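Local atomic coordinates of transcriptional regulators (LACI-FAMILY TRANSCRIPTIONAL REGULATORY PROTEIN) (Corynebacterium glutamicum, PDB entry 3GYB), a protein that probably regulates transcription by binding cis-regulatory DNA, as other LacI-family regulators do. Residues A[94-105]-A[255-263]. Numbering follows the deposited sequence.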
# COMPACT_ATOMS: atom_id res chain seq x y z
N THR A 94 21.28 7.28 -19.09
CA THR A 94 20.64 7.56 -17.81
C THR A 94 20.47 9.05 -17.56
O THR A 94 20.19 9.47 -16.44
CB THR A 94 21.45 6.99 -16.63
OG1 THR A 94 22.72 7.65 -16.57
CG2 THR A 94 21.66 5.49 -16.79
N HIS A 95 20.64 9.86 -18.61
CA HIS A 95 20.54 11.31 -18.47
C HIS A 95 19.23 11.80 -17.87
O HIS A 95 19.22 12.79 -17.12
CB HIS A 95 20.77 12.01 -19.81
CG HIS A 95 19.64 11.85 -20.78
ND1 HIS A 95 19.52 10.76 -21.62
CD2 HIS A 95 18.58 12.65 -21.05
CE1 HIS A 95 18.44 10.90 -22.35
NE2 HIS A 95 17.85 12.03 -22.03
N ASP A 96 18.13 11.13 -18.18
CA ASP A 96 16.84 11.56 -17.67
C ASP A 96 16.20 10.55 -16.74
O ASP A 96 14.97 10.51 -16.60
CB ASP A 96 15.90 11.89 -18.83
CG ASP A 96 15.63 10.69 -19.72
OD1 ASP A 96 16.31 9.66 -19.57
OD2 ASP A 96 14.72 10.79 -20.56
N SER A 97 17.03 9.75 -16.10
CA SER A 97 16.51 8.76 -15.17
C SER A 97 17.34 8.69 -13.89
O SER A 97 18.55 8.95 -13.90
CB SER A 97 16.44 7.38 -15.84
OG SER A 97 17.74 6.84 -16.04
N VAL A 98 16.67 8.37 -12.80
CA VAL A 98 17.30 8.22 -11.49
C VAL A 98 16.74 6.90 -10.97
O VAL A 98 15.52 6.72 -10.92
CB VAL A 98 16.89 9.34 -10.51
CG1 VAL A 98 17.53 9.09 -9.16
CG2 VAL A 98 17.31 10.70 -11.06
N ALA A 99 17.62 5.97 -10.62
CA ALA A 99 17.19 4.68 -10.11
C ALA A 99 18.31 4.03 -9.33
O ALA A 99 19.47 4.44 -9.43
CB ALA A 99 16.78 3.77 -11.27
N ASN A 100 17.98 3.01 -8.55
CA ASN A 100 19.01 2.31 -7.81
C ASN A 100 19.64 1.32 -8.78
O ASN A 100 19.13 1.11 -9.88
CB ASN A 100 18.40 1.58 -6.60
CG ASN A 100 17.82 0.22 -6.95
OD1 ASN A 100 17.15 0.06 -7.97
ND2 ASN A 100 18.05 -0.75 -6.09
N ASP A 101 20.76 0.74 -8.38
CA ASP A 101 21.44 -0.24 -9.22
C ASP A 101 20.80 -1.60 -8.94
O ASP A 101 21.13 -2.25 -7.95
CB ASP A 101 22.92 -0.28 -8.87
CG ASP A 101 23.72 -1.14 -9.82
OD1 ASP A 101 23.15 -2.11 -10.38
OD2 ASP A 101 24.92 -0.86 -9.99
N ASP A 102 19.90 -2.03 -9.82
CA ASP A 102 19.21 -3.31 -9.66
C ASP A 102 20.14 -4.51 -9.73
O ASP A 102 19.91 -5.52 -9.06
CB ASP A 102 18.11 -3.47 -10.71
CG ASP A 102 16.92 -2.59 -10.45
OD1 ASP A 102 16.37 -2.66 -9.32
OD2 ASP A 102 16.53 -1.82 -11.35
N PHE A 103 21.17 -4.42 -10.56
CA PHE A 103 22.11 -5.52 -10.67
C PHE A 103 22.81 -5.72 -9.33
O PHE A 103 22.93 -6.85 -8.85
CB PHE A 103 23.13 -5.23 -11.77
CG PHE A 103 22.53 -5.18 -13.15
CD1 PHE A 103 21.95 -6.31 -13.71
CD2 PHE A 103 22.53 -3.99 -13.87
CE1 PHE A 103 21.37 -6.26 -14.97
CE2 PHE A 103 21.96 -3.93 -15.14
CZ PHE A 103 21.38 -5.07 -15.69
N ARG A 104 23.25 -4.63 -8.73
CA ARG A 104 23.93 -4.68 -7.44
C ARG A 104 22.97 -5.16 -6.34
O ARG A 104 23.34 -6.00 -5.52
CB ARG A 104 24.48 -3.30 -7.08
CG ARG A 104 25.11 -3.19 -5.69
CD ARG A 104 26.22 -4.21 -5.48
NE ARG A 104 26.83 -4.06 -4.17
CZ ARG A 104 27.53 -5.01 -3.55
NH1 ARG A 104 27.71 -6.19 -4.14
NH2 ARG A 104 28.04 -4.78 -2.35
N GLY A 105 21.76 -4.62 -6.33
CA GLY A 105 20.78 -5.00 -5.33
C GLY A 105 20.48 -6.49 -5.34
O GLY A 105 20.45 -7.14 -4.29
N ILE A 255 23.82 15.82 -8.91
CA ILE A 255 22.75 14.84 -8.98
C ILE A 255 23.27 13.42 -9.14
O ILE A 255 24.16 13.16 -9.95
CB ILE A 255 21.81 15.13 -10.18
CG1 ILE A 255 21.37 16.59 -10.18
CG2 ILE A 255 20.60 14.21 -10.12
CD1 ILE A 255 20.69 17.02 -8.91
N MSE A 256 22.71 12.50 -8.36
CA MSE A 256 23.08 11.09 -8.43
C MSE A 256 22.02 10.40 -9.29
O MSE A 256 20.86 10.33 -8.92
CB MSE A 256 23.09 10.45 -7.05
CG MSE A 256 24.09 11.03 -6.07
SE MSE A 256 25.88 10.82 -6.68
CE MSE A 256 26.00 8.91 -6.55
N HIS A 257 22.45 9.87 -10.44
CA HIS A 257 21.54 9.18 -11.35
C HIS A 257 21.36 7.71 -10.97
O HIS A 257 20.35 7.10 -11.27
CB HIS A 257 22.06 9.29 -12.78
CG HIS A 257 21.90 10.66 -13.37
ND1 HIS A 257 20.81 11.01 -14.13
CD2 HIS A 257 22.67 11.77 -13.28
CE1 HIS A 257 20.90 12.28 -14.47
NE2 HIS A 257 22.02 12.77 -13.97
N THR A 258 22.38 7.15 -10.32
CA THR A 258 22.32 5.75 -9.91
C THR A 258 22.63 5.67 -8.42
O THR A 258 23.74 5.99 -8.00
CB THR A 258 23.33 4.88 -10.70
OG1 THR A 258 23.04 4.97 -12.10
CG2 THR A 258 23.24 3.42 -10.26
N LEU A 259 21.64 5.26 -7.63
CA LEU A 259 21.84 5.15 -6.19
C LEU A 259 22.14 3.72 -5.78
O LEU A 259 21.69 2.77 -6.41
CB LEU A 259 20.60 5.67 -5.45
CG LEU A 259 20.48 7.20 -5.53
CD1 LEU A 259 19.47 7.58 -6.59
CD2 LEU A 259 20.09 7.75 -4.17
N GLN A 260 22.92 3.58 -4.72
CA GLN A 260 23.30 2.26 -4.24
C GLN A 260 22.26 1.62 -3.32
O GLN A 260 21.76 2.26 -2.39
CB GLN A 260 24.64 2.32 -3.51
CG GLN A 260 25.80 2.72 -4.40
CD GLN A 260 25.93 1.81 -5.60
OE1 GLN A 260 25.96 2.27 -6.74
NE2 GLN A 260 26.01 0.51 -5.35
N PRO A 261 21.92 0.35 -3.58
CA PRO A 261 20.94 -0.35 -2.74
C PRO A 261 21.70 -0.94 -1.56
O PRO A 261 22.93 -0.95 -1.54
CB PRO A 261 20.40 -1.41 -3.68
CG PRO A 261 21.62 -1.79 -4.47
CD PRO A 261 22.24 -0.44 -4.79
N SER A 262 20.97 -1.44 -0.56
CA SER A 262 21.61 -2.02 0.60
C SER A 262 20.71 -3.04 1.27
O SER A 262 19.49 -2.98 1.14
CB SER A 262 22.00 -0.93 1.60
OG SER A 262 20.88 -0.13 1.95
N LEU A 263 21.32 -3.98 1.98
CA LEU A 263 20.57 -5.02 2.67
C LEU A 263 20.04 -4.56 4.02
O LEU A 263 20.75 -3.91 4.79
CB LEU A 263 21.48 -6.24 2.89
CG LEU A 263 20.96 -7.34 3.83
CD1 LEU A 263 19.79 -8.05 3.18
CD2 LEU A 263 22.08 -8.32 4.13
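A99 pairs with T258 and N100 with L259 in a short parallel ladder of two bridges between strands 97-100 and 258-264, within the periplasmic-binding-protein-like fold of LacI-family regulators. The two segments run side by side where the chain passes between the two lobes, consistent with the crossovers of the type I periplasmic-binding-protein hinge. Three backbone bonds alternate along the ladder: A99 N to H257 O (3.0 Å), L259 N to A99 O (2.9 Å) and D101 N to L259 O. CA-H...O contacts from V98, T258 and N100 fill in between them. H257 O also accepts from R88, whose guanidinium group reaches S97 OG and T258 OG1 as well, so one arginine ties both strands together.

At the start of the ladder the imidazole of H257 lies against the type I turn T94-S97. Its ND1 donates to S97 O, which lies near the ring plane (3.1 Å, 152° at the hydrogen), and more weakly to T94 O at 2.8 Å. Histidine suits this place because a flat ring carries its N-H to the turn's carbonyls; with chi1 at -73° CG stands anti to the carbonyl carbon, which turns the ring toward them.

Apolar contacts flank the bonds. The branched V98 sets CG1 against L259 CD1 (3.6 Å) on the side of helix 231-246, while T258 CG2 meets D101 CB.

Beyond the strands, helix 102-115 begins. D101 is its N-cap: its carboxylate is short enough to fold back, and OD1 accepts from R104 N, which approaches from above the carboxylate plane. The compact P261 ring fits against this first turn, where G105 has no side chain to hinder it, bringing P261 CG within 3.4 Å of G105 N.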